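Side-chain contacts in lipase-esterase related protein (Clostridium acetobutylicum, PDB 3E0X), which is of unsettled biological function but probably acts as a hydrolase, having an alpha/beta hydrolase fold with ortho-xylene bound in a pocket: residues A[18-23]-A[72-77]; A[4-9]-A[27-32]. All coordinates share one frame; numbering follows the deposited sequence. Where two conformers were deposited one is given.

Interaction 1 of 2, residues A[18-23]-A[72-77]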
loop_
_atom_site.group_PDB
_atom_site.type_symbol
_atom_site.label_atom_id
_atom_site.label_comp_id
_atom_site.label_asym_id
_atom_site.label_seq_id
_atom_site.Cartn_x
_atom_site.Cartn_y
_atom_site.Cartn_z
ATOM N N THR A 18 11.775 -8.709 -8.447
ATOM C CA THR A 18 11.394 -7.313 -8.564
ATOM C C THR A 18 10.281 -7.036 -7.570
ATOM O O THR A 18 9.295 -7.770 -7.536
ATOM C CB THR A 18 10.905 -7.016 -10.018
ATOM O OG1 THR A 18 12.006 -7.162 -10.925
ATOM C CG2 THR A 18 10.337 -5.633 -10.141
ATOM N N LEU A 19 10.449 -5.981 -6.777
ATOM C CA LEU A 19 9.431 -5.595 -5.821
ATOM C C LEU A 19 8.898 -4.257 -6.263
ATOM O O LEU A 19 9.660 -3.275 -6.396
ATOM C CB LEU A 19 10.037 -5.467 -4.431
ATOM C CG LEU A 19 10.810 -6.642 -3.825
ATOM C CD1 LEU A 19 11.247 -6.369 -2.360
ATOM C CD2 LEU A 19 10.046 -7.928 -3.900
ATOM N N LEU A 20 7.592 -4.206 -6.500
ATOM C CA LEU A 20 6.952 -2.957 -6.902
ATOM C C LEU A 20 6.107 -2.486 -5.709
ATOM O O LEU A 20 5.157 -3.167 -5.306
ATOM C CB LEU A 20 6.085 -3.196 -8.152
ATOM C CG LEU A 20 5.331 -1.976 -8.675
ATOM C CD1 LEU A 20 6.244 -0.856 -9.072
ATOM C CD2 LEU A 20 4.458 -2.349 -9.852
ATOM N N PHE A 21 6.474 -1.324 -5.155
ATOM C CA PHE A 21 5.858 -0.784 -3.944
ATOM C C PHE A 21 4.804 0.231 -4.312
ATOM O O PHE A 21 5.080 1.180 -5.070
ATOM C CB PHE A 21 6.912 -0.069 -3.081
ATOM C CG PHE A 21 8.026 -0.975 -2.567
ATOM C CD1 PHE A 21 8.067 -1.359 -1.220
ATOM C CD2 PHE A 21 9.070 -1.399 -3.402
ATOM C CE1 PHE A 21 9.115 -2.167 -0.724
ATOM C CE2 PHE A 21 10.108 -2.184 -2.914
ATOM C CZ PHE A 21 10.147 -2.571 -1.595
ATOM N N VAL A 22 3.630 0.085 -3.701
ATOM C CA VAL A 22 2.511 0.977 -3.934
ATOM C C VAL A 22 2.071 1.555 -2.590
ATOM O O VAL A 22 1.608 0.825 -1.698
ATOM C CB VAL A 22 1.322 0.221 -4.556
ATOM C CG1 VAL A 22 0.162 1.166 -4.763
ATOM C CG2 VAL A 22 1.728 -0.439 -5.869
ATOM N N HIS A 23 2.174 2.875 -2.481
ATOM C CA HIS A 23 1.900 3.570 -1.226
ATOM C C HIS A 23 0.393 3.708 -0.984
ATOM O O HIS A 23 -0.432 3.224 -1.765
ATOM C CB HIS A 23 2.567 4.947 -1.262
ATOM C CG HIS A 23 1.921 5.872 -2.232
ATOM N ND1 HIS A 23 2.428 6.158 -3.489
ATOM C CD2 HIS A 23 0.766 6.563 -2.129
ATOM C CE1 HIS A 23 1.619 7.016 -4.096
ATOM N NE2 HIS A 23 0.590 7.249 -3.303
ATOM N N ASN A 72 -1.498 -0.571 -15.857
ATOM C CA ASN A 72 -0.901 0.045 -17.051
ATOM C C ASN A 72 0.600 0.205 -16.882
ATOM O O ASN A 72 1.372 -0.070 -17.810
ATOM C CB ASN A 72 -1.605 1.378 -17.318
ATOM C CG ASN A 72 -1.030 2.137 -18.476
ATOM O OD1 ASN A 72 -0.877 1.586 -19.567
ATOM N ND2 ASN A 72 -0.735 3.422 -18.260
ATOM N N PHE A 73 1.028 0.620 -15.693
ATOM C CA PHE A 73 2.457 0.770 -15.408
ATOM C C PHE A 73 3.155 -0.595 -15.520
ATOM O O PHE A 73 4.191 -0.730 -16.176
ATOM C CB PHE A 73 2.668 1.357 -13.986
ATOM C CG PHE A 73 4.105 1.593 -13.648
ATOM C CD1 PHE A 73 4.726 2.795 -13.997
ATOM C CD2 PHE A 73 4.869 0.590 -13.027
ATOM C CE1 PHE A 73 6.086 2.996 -13.702
ATOM C CE2 PHE A 73 6.203 0.802 -12.725
ATOM C CZ PHE A 73 6.816 1.997 -13.073
ATOM N N ILE A 74 2.626 -1.603 -14.845
ATOM C CA ILE A 74 3.288 -2.902 -14.877
ATOM C C ILE A 74 3.456 -3.418 -16.321
ATOM O O ILE A 74 4.538 -3.882 -16.724
ATOM C CB ILE A 74 2.513 -3.924 -14.052
ATOM C CG1 ILE A 74 2.587 -3.540 -12.573
ATOM C CG2 ILE A 74 3.048 -5.334 -14.288
ATOM C CD1 ILE A 74 1.511 -4.241 -11.686
ATOM N N THR A 75 2.389 -3.319 -17.101
ATOM C CA THR A 75 2.384 -3.892 -18.430
ATOM C C THR A 75 3.271 -3.112 -19.382
ATOM O O THR A 75 3.927 -3.708 -20.256
ATOM C CB THR A 75 0.932 -3.954 -18.930
ATOM O OG1 THR A 75 0.213 -4.850 -18.086
ATOM C CG2 THR A 75 0.847 -4.474 -20.377
ATOM N N ASN A 76 3.346 -1.792 -19.188
ATOM C CA ASN A 76 3.909 -0.910 -20.213
ATOM C C ASN A 76 5.190 -0.162 -19.875
ATOM O O ASN A 76 5.884 0.261 -20.788
ATOM C CB ASN A 76 2.840 0.064 -20.727
ATOM C CG ASN A 76 1.704 -0.652 -21.407
ATOM O OD1 ASN A 76 1.899 -1.352 -22.419
ATOM N ND2 ASN A 76 0.511 -0.510 -20.854
ATOM N N SER A 77 5.537 -0.007 -18.596
ATOM C CA SER A 77 6.775 0.687 -18.231
ATOM C C SER A 77 7.982 -0.119 -18.673
ATOM O O SER A 77 7.991 -1.370 -18.583
ATOM C CB SER A 77 6.862 0.911 -16.722
ATOM O OG SER A 77 8.098 1.514 -16.366
#

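Interaction 2 of 2, residues A[4-9]-A[27-32]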
loop_
_atom_site.group_PDB
_atom_site.type_symbol
_atom_site.label_atom_id
_atom_site.label_comp_id
_atom_site.label_asym_id
_atom_site.label_seq_id
_atom_site.Cartn_x
_atom_site.Cartn_y
_atom_site.Cartn_z
HETATM N N MSE A 4 3.681 7.731 -18.174
HETATM C CA MSE A 4 3.887 6.755 -17.124
HETATM C C MSE A 4 3.949 7.452 -15.767
HETATM O O MSE A 4 4.380 8.611 -15.644
HETATM C CB MSE A 4 5.163 5.914 -17.351
HETATM C CG MSE A 4 5.146 4.942 -18.563
HETATM SE SE MSE A 4 3.936 3.416 -18.450
HETATM C CE MSE A 4 2.511 4.235 -19.473
ATOM N N LEU A 5 3.528 6.728 -14.743
ATOM C CA LEU A 5 3.706 7.196 -13.389
ATOM C C LEU A 5 5.186 7.404 -13.058
ATOM O O LEU A 5 6.066 6.696 -13.569
ATOM C CB LEU A 5 3.088 6.183 -12.432
ATOM C CG LEU A 5 1.589 5.962 -12.571
ATOM C CD1 LEU A 5 1.210 4.732 -11.781
ATOM C CD2 LEU A 5 0.842 7.220 -12.101
ATOM N N HIS A 6 5.452 8.374 -12.190
ATOM C CA HIS A 6 6.788 8.584 -11.654
ATOM C C HIS A 6 7.144 7.417 -10.743
ATOM O O HIS A 6 6.288 6.881 -10.041
ATOM C CB HIS A 6 6.809 9.876 -10.839
ATOM C CG HIS A 6 8.057 10.068 -10.027
ATOM N ND1 HIS A 6 9.271 10.412 -10.591
ATOM C CD2 HIS A 6 8.280 9.954 -8.697
ATOM C CE1 HIS A 6 10.187 10.501 -9.638
ATOM N NE2 HIS A 6 9.608 10.236 -8.478
ATOM N N TYR A 7 8.405 7.025 -10.747
ATOM C CA TYR A 7 8.865 6.007 -9.829
ATOM C C TYR A 7 10.328 6.276 -9.494
ATOM O O TYR A 7 11.032 7.025 -10.207
ATOM C CB TYR A 7 8.740 4.599 -10.428
ATOM C CG TYR A 7 9.669 4.355 -11.592
ATOM C CD1 TYR A 7 10.917 3.765 -11.403
ATOM C CD2 TYR A 7 9.305 4.730 -12.876
ATOM C CE1 TYR A 7 11.801 3.557 -12.485
ATOM C CE2 TYR A 7 10.155 4.509 -13.954
ATOM C CZ TYR A 7 11.402 3.927 -13.753
ATOM O OH TYR A 7 12.247 3.721 -14.840
ATOM N N VAL A 8 10.764 5.631 -8.423
ATOM C CA VAL A 8 12.161 5.608 -7.985
ATOM C C VAL A 8 12.659 4.159 -8.074
ATOM O O VAL A 8 11.928 3.232 -7.669
ATOM C CB VAL A 8 12.283 6.146 -6.531
ATOM C CG1 VAL A 8 13.670 5.908 -5.978
ATOM C CG2 VAL A 8 11.979 7.641 -6.491
ATOM N N HIS A 9 13.892 3.975 -8.529
ATOM C CA HIS A 9 14.444 2.654 -8.785
ATOM C C HIS A 9 15.709 2.491 -7.954
ATOM O O HIS A 9 16.695 3.216 -8.163
ATOM C CB HIS A 9 14.767 2.607 -10.275
ATOM C CG HIS A 9 14.995 1.234 -10.810
ATOM N ND1 HIS A 9 15.447 1.014 -12.093
ATOM C CD2 HIS A 9 14.833 0.010 -10.249
ATOM C CE1 HIS A 9 15.571 -0.287 -12.292
ATOM N NE2 HIS A 9 15.185 -0.923 -11.197
ATOM N N CYS A 27 -0.340 9.769 0.924
ATOM C CA CYS A 27 1.120 9.793 0.949
ATOM C C CYS A 27 1.692 9.543 -0.432
ATOM O O CYS A 27 1.030 9.808 -1.400
ATOM C CB CYS A 27 1.711 8.927 2.053
ATOM S SG CYS A 27 1.216 7.232 2.034
ATOM N N ASN A 28 2.947 9.135 -0.493
ATOM C CA ASN A 28 3.651 8.959 -1.752
ATOM C C ASN A 28 4.758 7.931 -1.532
ATOM O O ASN A 28 4.833 7.324 -0.469
ATOM C CB ASN A 28 4.216 10.304 -2.198
ATOM C CG ASN A 28 4.891 11.032 -1.067
ATOM O OD1 ASN A 28 5.875 10.547 -0.499
ATOM N ND2 ASN A 28 4.355 12.200 -0.713
ATOM N N LEU A 29 5.616 7.714 -2.532
ATOM C CA LEU A 29 6.601 6.632 -2.402
ATOM C C LEU A 29 7.592 6.865 -1.253
ATOM O O LEU A 29 8.257 5.929 -0.813
ATOM C CB LEU A 29 7.372 6.432 -3.731
ATOM C CG LEU A 29 8.211 7.607 -4.228
ATOM C CD1 LEU A 29 9.597 7.659 -3.576
ATOM C CD2 LEU A 29 8.389 7.544 -5.756
ATOM N N LYS A 30 7.694 8.112 -0.777
ATOM C CA LYS A 30 8.606 8.466 0.314
ATOM C C LYS A 30 8.319 7.693 1.606
ATOM O O LYS A 30 9.195 7.545 2.471
ATOM C CB LYS A 30 8.551 9.979 0.586
ATOM C CG LYS A 30 8.997 10.859 -0.602
ATOM C CD LYS A 30 8.770 12.375 -0.360
ATOM C CE LYS A 30 7.296 12.734 -0.085
ATOM N NZ LYS A 30 7.008 14.152 0.367
ATOM N N ILE A 31 7.084 7.199 1.745
ATOM C CA ILE A 31 6.670 6.522 2.966
ATOM C C ILE A 31 7.419 5.204 3.167
ATOM O O ILE A 31 7.480 4.680 4.290
ATOM C CB ILE A 31 5.120 6.292 2.986
ATOM C CG1 ILE A 31 4.611 6.082 4.431
ATOM C CG2 ILE A 31 4.696 5.118 2.039
ATOM C CD1 ILE A 31 4.767 7.285 5.345
ATOM N N PHE A 32 7.980 4.676 2.067
ATOM C CA PHE A 32 8.748 3.419 2.097
ATOM C C PHE A 32 10.234 3.603 2.409
ATOM O O PHE A 32 10.998 2.664 2.298
ATOM C CB PHE A 32 8.563 2.696 0.757
ATOM C CG PHE A 32 7.183 2.122 0.551
ATOM C CD1 PHE A 32 6.741 1.069 1.345
ATOM C CD2 PHE A 32 6.347 2.624 -0.443
ATOM C CE1 PHE A 32 5.468 0.503 1.136
ATOM C CE2 PHE A 32 5.095 2.055 -0.668
ATOM C CZ PHE A 32 4.648 1.003 0.149
#

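Interaction 1 of 2, residues A[18-23]-A[72-77]
The Phe73 ring is met obliquely by Leu20, whose CD1 comes to 4.0 Å from Phe73 CE2, while one face of the ring is covered by Ser77, the first residue past the helix, with Ser77 CB 3.7 Å above the plane and over the ring centre. This is helix-on-sheet packing of the alpha/beta hydrolase fold: helix 63-76 lies on the face of the central sheet to which Leu20 of strand 18-22 turns its side chain. The two methyls of Leu20 divide the helix between them. CD1 goes to Phe73, and CD2 sits against the ethyl branch of Ile74, with Leu20 CD2 3.5 Å from Ile74 CG1. With CG1 anti to its carbonyl carbon (chi1 -67°), Ile74 carries that branch nearer the strand than its CB bond alone would. All three touching residues are buried, and the contact is wholly apolar. Leu88 of the adjoining strand touches both Leu20 and Ile74, Val101 of helix 93-102 also packs on Ile74, and Leu47 touches Phe73. At the C-terminal end of the helix, Ser77 N donates to Phe73 O, and Asn76 ND2 donates to Asn72 OD1 at 2.8 Å, the donor tilted 33° out of the carbonyl plane.

Interaction 2 of 2, residues A[4-9]-A[27-32]
Leu29 meets His6 through CD2 and Val8 through both methyls. Leu29 CD2 lies 3.8 Å from His6 CD2, reaching the imidazole obliquely on its CD2-NE2 side. Leu29 CD2 is also 3.7 Å from Val8 CG2 in one of the two conformers of Val8, and Leu29 CD1 adds a second approach to the same valine methyl. The leucine crosses both partners at about a right angle. His6 and Val8 point the same way as alternate residues of an extended chain, whereas Tyr7 between them turns its side chain away, so that Leu29 CD2 approaches its backbone, 4.4 Å from Tyr7 CA. With CG held between the backbone N and the carbonyl carbon (chi1 62°), Leu29 brings both methyls to the strand.

Behind this first shell, the backbone of 27-32 is shaped by an Asx turn in which, for one of the two conformers of Asn28, Lys30 N donates to Asn28 OD1 over 3.1 Å, in the carbonyl plane and on a lone pair. The turn runs into a short 3-10 segment, 29-31, with Phe32 N bonded to Leu29 O. Asp48 serves both sides: its OD1 accepts from Leu29 N, and its backbone pairs with that of His6. Farther out, ND2 of that Asn28 conformer bonds to Glu162 OE2 and Thr160 O. The contact thus joins edge strand 7-11 to the loop after strand 18-22, which in the alpha/beta hydrolase fold borders the active site; here Gly24, Ser25 and Cys27 of this loop line the ortho-xylene pocket.

In the fold
From the N terminus the chain passes through 4-9, then 18-23, 27-32 and 72-77, so the two contacts alternate along it and cross. Interaction 2 closes the shorter loop, bringing the segment after strand 18-22 back to edge strand 7-11. Interaction 1 closes a longer one, returning helix 63-76 to strand 18-22, which lies in the interior of the same sheet; strand 43-47 separates the two strands. The contacts also meet directly: His23 CB lies 3.4 Å from Asn28 O, and the selenomethionine Met4 packs on Asn72. Together they tie the sheet's N-terminal edge, an inner strand, one covering helix and a pocket-lining loop.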